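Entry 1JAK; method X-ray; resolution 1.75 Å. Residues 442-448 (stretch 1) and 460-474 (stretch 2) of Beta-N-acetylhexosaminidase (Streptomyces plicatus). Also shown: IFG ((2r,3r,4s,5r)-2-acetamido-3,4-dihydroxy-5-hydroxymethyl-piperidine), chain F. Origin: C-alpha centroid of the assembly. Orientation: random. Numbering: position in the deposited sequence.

Stretch 1 (442-448) GVEAPLW
Stretch 2 460-474: YMAFPRLPGVAELGW

Residues 442-447 form an extended strand, and helix 465-474 packs along it in nearly the reverse direction: the axes approach to 7.5 Å and their N-to-C directions differ by 169°. Register follows from the nearest CA atoms: Leu447 CA lies 7.1 Å from Ala462 CA, Ala445 CA 6.4 Å from Val469 CA, and Val443 CA 5.7 Å from Gly473 CA. As stretch 2 advances, its partners therefore run backward along stretch 1. No hydrogen bond crosses between the two; the contact is apolar packing that buries 329 Å², summed over both sides. The strand's alternation supplies it: Val443 (phi/psi -134/167), Ala445 (-118/98) and Leu447 (-119/100) point CA-to-CB toward stretch 2, whereas Glu444 (-148/146) points away and has its carboxylate hydrogen-bonded elsewhere in the structure.

Stretch 2 opens with the last turn of a preceding helix, 460-462. Met461 (-89/-28; chi1 to chi3 m, m, m) starts toward the strand, but its end leads away, so the contact is made by its base: CB is 4.2 Å from Leu447 CD1. Ala462 (-78/-38) points sideways, and its CB lies 4.3 Å from Leu447 CD2. Leu447, with chi1 t and chi2 p, thus reaches two consecutive residues with its two methyls.

Phe463 (-103/143) is the first residue to leave helical angles, and a cis peptide bond precedes Pro464 (-91/14); neither touches the strand. Arg465, with rotamers m, t, m and chi4 at -169°, reaches back across this break: its NH2 donates to Met461 O at 3.1 Å with an almost straight N-H...O angle of 177°. Leu466 N also donates to Ala462 O, at 2.8 Å, so backbone and side chain both tie the new helix to the old.

Leu466 (-54/-47; t, p) leaves its CA sideways, yet its end comes nearer, placing CD1 4.5 Å from Ala445 CB. Pro467 and Gly468 are out of reach.

Val469 (-68/-33; chi1 t) is the centre of the helix's contribution, with 60 Å² covered. Its CG1 sits 3.9 Å from Ala445 CB and 3.8 Å from Val443 CG2, and also lies 4.1 Å from Glu444 C, so this methyl rests against the strand backbone as well. The short side chain of Ala445 suits this close approach. Val443, chi1 m, brings CG2 to 3.4 Å from Val469 O, a carbonyl that accepts from Gly473 N at 3.1 Å within the helix.

Ala470 and Glu471 point away. Leu472 (-60/-35; m, t) points toward the strand but gets no nearer than 4.6 Å. Gly473 (-80/-31) completes the contact through its backbone: its CA is 3.8 Å from Val443 CG2, and an ideal CB would fall a tight 3.2 Å from that same methyl. Glycine suits this place, where the two backbones come closest in register. Trp474 (-99/-51; chi1 t) points away, and its N donates to Ala470 O at 2.9 Å.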

ATOM      1  N   GLY A 442       4.471  -6.540   9.848  1.00  9.07           N
ATOM      2  CA  GLY A 442       3.292  -6.556   9.011  1.00  9.02           C
ATOM      3  C   GLY A 442       3.555  -7.106   7.628  1.00  8.58           C
ATOM      4  O   GLY A 442       4.495  -7.876   7.419  1.00  8.35           O
ATOM      5  N   VAL A 443       2.734  -6.682   6.675  1.00  7.53           N
ATOM      6  CA  VAL A 443       2.834  -7.167   5.307  1.00  7.42           C
ATOM      7  C   VAL A 443       2.762  -6.041   4.284  1.00  7.21           C
ATOM      8  O   VAL A 443       2.394  -4.916   4.607  1.00  7.94           O
ATOM      9  CB  VAL A 443       1.683  -8.148   5.009  1.00  7.67           C
ATOM     10  CG1 VAL A 443       1.699  -9.291   6.015  1.00 10.15           C
ATOM     11  CG2 VAL A 443       0.337  -7.412   5.078  1.00  8.41           C
ATOM     12  N   GLU A 444       3.114  -6.361   3.043  1.00  7.47           N
ATOM     13  CA  GLU A 444       3.053  -5.389   1.964  1.00  6.58           C
ATOM     14  C   GLU A 444       2.725  -6.092   0.658  1.00  8.54           C
ATOM     15  O   GLU A 444       3.120  -7.238   0.447  1.00  8.66           O
ATOM     16  CB  GLU A 444       4.381  -4.639   1.816  1.00  7.98           C
ATOM     17  CG  GLU A 444       4.352  -3.602   0.693  1.00  7.62           C
ATOM     18  CD  GLU A 444       5.537  -2.651   0.718  1.00 10.29           C
ATOM     19  OE1 GLU A 444       5.738  -1.972   1.746  1.00 11.86           O
ATOM     20  OE2 GLU A 444       6.263  -2.577  -0.296  1.00  9.73           O
ATOM     21  N   ALA A 445       1.988  -5.401  -0.206  1.00  7.27           N
ATOM     22  CA  ALA A 445       1.621  -5.931  -1.516  1.00  8.22           C
ATOM     23  C   ALA A 445       2.236  -5.016  -2.573  1.00  8.73           C
ATOM     24  O   ALA A 445       1.684  -3.964  -2.889  1.00  8.02           O
ATOM     25  CB  ALA A 445       0.104  -5.961  -1.667  1.00  9.97           C
ATOM     26  N   PRO A 446       3.400  -5.400  -3.122  1.00  6.96           N
ATOM     27  CA  PRO A 446       4.048  -4.567  -4.142  1.00  6.97           C
ATOM     28  C   PRO A 446       3.486  -4.782  -5.541  1.00  7.24           C
ATOM     29  O   PRO A 446       3.192  -5.913  -5.931  1.00  7.23           O
ATOM     30  CB  PRO A 446       5.518  -4.999  -4.077  1.00  7.16           C
ATOM     31  CG  PRO A 446       5.647  -5.682  -2.727  1.00  6.36           C
ATOM     32  CD  PRO A 446       4.340  -6.408  -2.609  1.00  7.45           C
ATOM     33  N   LEU A 447       3.340  -3.694  -6.289  1.00  6.40           N
ATOM     34  CA  LEU A 447       2.863  -3.776  -7.664  1.00  5.99           C
ATOM     35  C   LEU A 447       3.957  -3.211  -8.563  1.00  6.69           C
ATOM     36  O   LEU A 447       4.117  -1.993  -8.683  1.00  5.89           O
ATOM     37  CB  LEU A 447       1.560  -2.983  -7.853  1.00  6.07           C
ATOM     38  CG  LEU A 447       0.969  -2.996  -9.273  1.00  6.44           C
ATOM     39  CD1 LEU A 447       0.813  -4.431  -9.775  1.00  7.10           C
ATOM     40  CD2 LEU A 447      -0.385  -2.284  -9.265  1.00  7.95           C
ATOM     41  N   TRP A 448       4.726  -4.111  -9.172  1.00  5.53           N
ATOM     42  CA  TRP A 448       5.808  -3.734 -10.073  1.00  5.75           C
ATOM     43  C   TRP A 448       5.214  -3.428 -11.442  1.00  6.03           C
ATOM     44  O   TRP A 448       4.214  -4.027 -11.838  1.00  6.50           O
ATOM     45  CB  TRP A 448       6.829  -4.869 -10.145  1.00  4.81           C
ATOM     46  CG  TRP A 448       7.430  -5.146  -8.800  1.00  6.29           C
ATOM     47  CD1 TRP A 448       7.123  -6.173  -7.951  1.00  6.45           C
ATOM     48  CD2 TRP A 448       8.406  -4.345  -8.125  1.00  4.66           C
ATOM     49  NE1 TRP A 448       7.851  -6.059  -6.787  1.00  5.79           N
ATOM     50  CE2 TRP A 448       8.646  -4.946  -6.869  1.00  4.78           C
ATOM     51  CE3 TRP A 448       9.103  -3.176  -8.461  1.00  4.52           C
ATOM     52  CZ2 TRP A 448       9.557  -4.418  -5.946  1.00  4.30           C
ATOM     53  CZ3 TRP A 448      10.011  -2.651  -7.544  1.00  5.97           C
ATOM     54  CH2 TRP A 448      10.228  -3.274  -6.301  1.00  4.28           C
ATOM     55  N   TYR A 460      -6.359  -4.387 -12.911  1.00  6.50           N
ATOM     56  CA  TYR A 460      -6.496  -5.796 -13.262  1.00  7.16           C
ATOM     57  C   TYR A 460      -5.521  -6.709 -12.519  1.00  7.59           C
ATOM     58  O   TYR A 460      -5.865  -7.845 -12.182  1.00  8.32           O
ATOM     59  CB  TYR A 460      -6.329  -5.980 -14.772  1.00  7.03           C
ATOM     60  CG  TYR A 460      -6.462  -7.418 -15.217  1.00 10.36           C
ATOM     61  CD1 TYR A 460      -7.713  -8.022 -15.343  1.00 14.02           C
ATOM     62  CD2 TYR A 460      -5.330  -8.182 -15.483  1.00 12.25           C
ATOM     63  CE1 TYR A 460      -7.828  -9.365 -15.724  1.00 15.37           C
ATOM     64  CE2 TYR A 460      -5.431  -9.514 -15.860  1.00 15.36           C
ATOM     65  CZ  TYR A 460      -6.678 -10.099 -15.979  1.00 16.27           C
ATOM     66  OH  TYR A 460      -6.761 -11.421 -16.353  1.00 21.28           O
ATOM     67  N   MET A 461      -4.314  -6.213 -12.257  1.00  6.78           N
ATOM     68  CA  MET A 461      -3.313  -7.008 -11.554  1.00  7.38           C
ATOM     69  C   MET A 461      -3.414  -6.839 -10.039  1.00  7.44           C
ATOM     70  O   MET A 461      -3.064  -7.744  -9.284  1.00  7.77           O
ATOM     71  CB  MET A 461      -1.905  -6.640 -12.038  1.00  7.72           C
ATOM     72  CG  MET A 461      -1.636  -7.006 -13.502  1.00  8.91           C
ATOM     73  SD  MET A 461      -2.026  -8.731 -13.905  1.00  9.09           S
ATOM     74  CE  MET A 461      -0.698  -9.607 -13.053  1.00 10.94           C
ATOM     75  N   ALA A 462      -3.906  -5.688  -9.591  1.00  6.66           N
ATOM     76  CA  ALA A 462      -4.039  -5.442  -8.157  1.00  6.67           C
ATOM     77  C   ALA A 462      -5.267  -6.148  -7.581  1.00  7.59           C
ATOM     78  O   ALA A 462      -5.224  -6.661  -6.464  1.00  7.74           O
ATOM     79  CB  ALA A 462      -4.120  -3.945  -7.886  1.00  7.58           C
ATOM     80  N   PHE A 463      -6.358  -6.168  -8.342  1.00  8.04           N
ATOM     81  CA  PHE A 463      -7.593  -6.814  -7.896  1.00  7.78           C
ATOM     82  C   PHE A 463      -7.769  -8.159  -8.592  1.00  8.40           C
ATOM     83  O   PHE A 463      -7.553  -8.270  -9.799  1.00  9.02           O
ATOM     84  CB  PHE A 463      -8.799  -5.916  -8.190  1.00  6.77           C
ATOM     85  CG  PHE A 463      -8.823  -4.646  -7.382  1.00  7.89           C
ATOM     86  CD1 PHE A 463      -8.072  -3.539  -7.768  1.00  7.41           C
ATOM     87  CD2 PHE A 463      -9.591  -4.563  -6.226  1.00  8.53           C
ATOM     88  CE1 PHE A 463      -8.087  -2.365  -7.013  1.00  9.11           C
ATOM     89  CE2 PHE A 463      -9.614  -3.394  -5.463  1.00  8.25           C
ATOM     90  CZ  PHE A 463      -8.859  -2.293  -5.859  1.00  7.72           C
ATOM     91  N   PRO A 464      -8.292  -9.167  -7.876  1.00  8.50           N
ATOM     92  CA  PRO A 464      -8.760  -9.198  -6.485  1.00  7.82           C
ATOM     93  C   PRO A 464      -7.810  -9.583  -5.346  1.00  7.78           C
ATOM     94  O   PRO A 464      -8.277  -9.851  -4.240  1.00  9.35           O
ATOM     95  CB  PRO A 464      -9.920 -10.173  -6.569  1.00  7.76           C
ATOM     96  CG  PRO A 464      -9.323 -11.241  -7.452  1.00  7.67           C
ATOM     97  CD  PRO A 464      -8.603 -10.444  -8.548  1.00  8.37           C
ATOM     98  N   ARG A 465      -6.503  -9.613  -5.580  1.00  6.88           N
ATOM     99  CA  ARG A 465      -5.581  -9.997  -4.513  1.00  5.13           C
ATOM    100  C   ARG A 465      -5.282  -8.905  -3.481  1.00  5.54           C
ATOM    101  O   ARG A 465      -4.933  -9.208  -2.336  1.00  6.42           O
ATOM    102  CB  ARG A 465      -4.272 -10.516  -5.121  1.00  6.68           C
ATOM    103  CG  ARG A 465      -4.447 -11.823  -5.895  1.00  6.38           C
ATOM    104  CD  ARG A 465      -3.173 -12.238  -6.637  1.00  7.26           C
ATOM    105  NE  ARG A 465      -2.795 -11.256  -7.653  1.00  6.87           N
ATOM    106  CZ  ARG A 465      -1.864 -11.456  -8.580  1.00  7.65           C
ATOM    107  NH1 ARG A 465      -1.204 -12.605  -8.633  1.00  7.22           N
ATOM    108  NH2 ARG A 465      -1.590 -10.499  -9.459  1.00  6.72           N
ATOM    109  N   LEU A 466      -5.431  -7.643  -3.876  1.00  6.05           N
ATOM    110  CA  LEU A 466      -5.152  -6.519  -2.980  1.00  6.60           C
ATOM    111  C   LEU A 466      -5.897  -6.568  -1.637  1.00  6.98           C
ATOM    112  O   LEU A 466      -5.296  -6.355  -0.584  1.00  7.04           O
ATOM    113  CB  LEU A 466      -5.461  -5.195  -3.694  1.00  7.13           C
ATOM    114  CG  LEU A 466      -5.127  -3.907  -2.935  1.00  8.37           C
ATOM    115  CD1 LEU A 466      -3.617  -3.753  -2.808  1.00  8.18           C
ATOM    116  CD2 LEU A 466      -5.719  -2.717  -3.683  1.00  8.21           C
ATOM    117  N   PRO A 467      -7.214  -6.838  -1.653  1.00  8.36           N
ATOM    118  CA  PRO A 467      -7.958  -6.892  -0.387  1.00  8.77           C
ATOM    119  C   PRO A 467      -7.453  -7.998   0.541  1.00  8.77           C
ATOM    120  O   PRO A 467      -7.453  -7.847   1.765  1.00  9.29           O
ATOM    121  CB  PRO A 467      -9.401  -7.149  -0.834  1.00  9.18           C
ATOM    122  CG  PRO A 467      -9.447  -6.584  -2.221  1.00 10.98           C
ATOM    123  CD  PRO A 467      -8.120  -7.005  -2.802  1.00  9.12           C
ATOM    124  N   GLY A 468      -7.027  -9.108  -0.053  1.00  7.64           N
ATOM    125  CA  GLY A 468      -6.539 -10.233   0.725  1.00  7.90           C
ATOM    126  C   GLY A 468      -5.306  -9.923   1.550  1.00  7.26           C
ATOM    127  O   GLY A 468      -5.214 -10.323   2.711  1.00  8.07           O
ATOM    128  N   VAL A 469      -4.348  -9.215   0.960  1.00  7.13           N
ATOM    129  CA  VAL A 469      -3.131  -8.871   1.688  1.00  7.04           C
ATOM    130  C   VAL A 469      -3.467  -7.886   2.806  1.00  7.67           C
ATOM    131  O   VAL A 469      -2.852  -7.905   3.874  1.00  8.47           O
ATOM    132  CB  VAL A 469      -2.074  -8.265   0.753  1.00  6.88           C
ATOM    133  CG1 VAL A 469      -0.775  -8.020   1.520  1.00  8.68           C
ATOM    134  CG2 VAL A 469      -1.830  -9.212  -0.422  1.00  6.52           C
ATOM    135  N   ALA A 470      -4.452  -7.027   2.560  1.00  7.26           N
ATOM    136  CA  ALA A 470      -4.877  -6.064   3.567  1.00  7.09           C
ATOM    137  C   ALA A 470      -5.449  -6.830   4.757  1.00  7.50           C
ATOM    138  O   ALA A 470      -5.213  -6.467   5.912  1.00  7.56           O
ATOM    139  CB  ALA A 470      -5.932  -5.124   2.988  1.00  6.88           C
ATOM    140  N   GLU A 471      -6.200  -7.890   4.477  1.00  8.28           N
ATOM    141  CA  GLU A 471      -6.780  -8.692   5.547  1.00  8.15           C
ATOM    142  C   GLU A 471      -5.689  -9.360   6.377  1.00  8.83           C
ATOM    143  O   GLU A 471      -5.774  -9.404   7.603  1.00  8.98           O
ATOM    144  CB  GLU A 471      -7.728  -9.761   4.995  1.00  8.83           C
ATOM    145  CG  GLU A 471      -8.254 -10.697   6.088  1.00  8.86           C
ATOM    146  CD  GLU A 471      -9.646 -11.227   5.806  1.00  9.91           C
ATOM    147  OE1 GLU A 471     -10.511 -10.426   5.394  1.00  8.84           O
ATOM    148  OE2 GLU A 471      -9.882 -12.439   6.012  1.00 10.63           O
ATOM    149  N   LEU A 472      -4.660  -9.881   5.715  1.00  7.80           N
ATOM    150  CA  LEU A 472      -3.571 -10.525   6.440  1.00  7.94           C
ATOM    151  C   LEU A 472      -2.925  -9.528   7.395  1.00  8.90           C
ATOM    152  O   LEU A 472      -2.504  -9.889   8.492  1.00  9.51           O
ATOM    153  CB  LEU A 472      -2.521 -11.069   5.465  1.00  8.41           C
ATOM    154  CG  LEU A 472      -2.985 -12.203   4.549  1.00 10.78           C
ATOM    155  CD1 LEU A 472      -1.830 -12.638   3.656  1.00 11.76           C
ATOM    156  CD2 LEU A 472      -3.472 -13.377   5.384  1.00 13.22           C
ATOM    157  N   GLY A 473      -2.868  -8.265   6.987  1.00  8.14           N
ATOM    158  CA  GLY A 473      -2.262  -7.265   7.842  1.00  8.08           C
ATOM    159  C   GLY A 473      -3.173  -6.777   8.954  1.00  8.76           C
ATOM    160  O   GLY A 473      -2.706  -6.430  10.036  1.00  8.35           O
ATOM    161  N   TRP A 474      -4.479  -6.776   8.700  1.00  8.06           N
ATOM    162  CA  TRP A 474      -5.441  -6.266   9.672  1.00  8.11           C
ATOM    163  C   TRP A 474      -6.193  -7.247  10.577  1.00  9.30           C
ATOM    164  O   TRP A 474      -6.232  -7.072  11.801  1.00  8.96           O
ATOM    165  CB  TRP A 474      -6.467  -5.389   8.930  1.00  8.65           C
ATOM    166  CG  TRP A 474      -7.543  -4.817   9.816  1.00  9.37           C
ATOM    167  CD1 TRP A 474      -8.593  -5.492  10.382  1.00  9.69           C
ATOM    168  CD2 TRP A 474      -7.633  -3.468  10.292  1.00  8.85           C
ATOM    169  NE1 TRP A 474      -9.322  -4.647  11.185  1.00  8.81           N
ATOM    170  CE2 TRP A 474      -8.757  -3.401  11.149  1.00  8.67           C
ATOM    171  CE3 TRP A 474      -6.872  -2.310  10.080  1.00  8.59           C
ATOM    172  CZ2 TRP A 474      -9.136  -2.220  11.796  1.00  8.03           C
ATOM    173  CZ3 TRP A 474      -7.251  -1.132  10.725  1.00  9.41           C
ATOM    174  CH2 TRP A 474      -8.374  -1.098  11.573  1.00  9.88           C
TER
HETATM  175  N1  IFG F 601      12.352  -8.139  -8.458  1.00  7.82           N
HETATM  176  C2  IFG F 601      12.770  -6.714  -8.402  1.00  7.93           C
HETATM  177  C3  IFG F 601      11.680  -5.665  -8.866  1.00  7.19           C
HETATM  178  C4  IFG F 601      10.839  -6.132 -10.072  1.00  7.77           C
HETATM  179  C5  IFG F 601      10.275  -7.520  -9.762  1.00  7.32           C
HETATM  180  C6  IFG F 601       9.370  -8.115 -10.835  1.00  7.71           C
HETATM  181  C7  IFG F 601      12.407  -6.680  -5.968  1.00  7.39           C
HETATM  182  C8  IFG F 601      12.745  -6.354  -4.536  1.00  6.95           C
HETATM  183  C9  IFG F 601      11.370  -8.554  -9.471  1.00  6.67           C
HETATM  184  N2  IFG F 601      13.215  -6.383  -7.030  1.00  6.65           N
HETATM  185  O7  IFG F 601      11.346  -7.257  -6.158  1.00  6.85           O
HETATM  186  O3  IFG F 601      12.318  -4.434  -9.180  1.00  6.78           O
HETATM  187  O4  IFG F 601      11.689  -6.219 -11.215  1.00  9.48           O
HETATM  188  O6  IFG F 601       8.509  -9.111 -10.294  1.00  6.35           O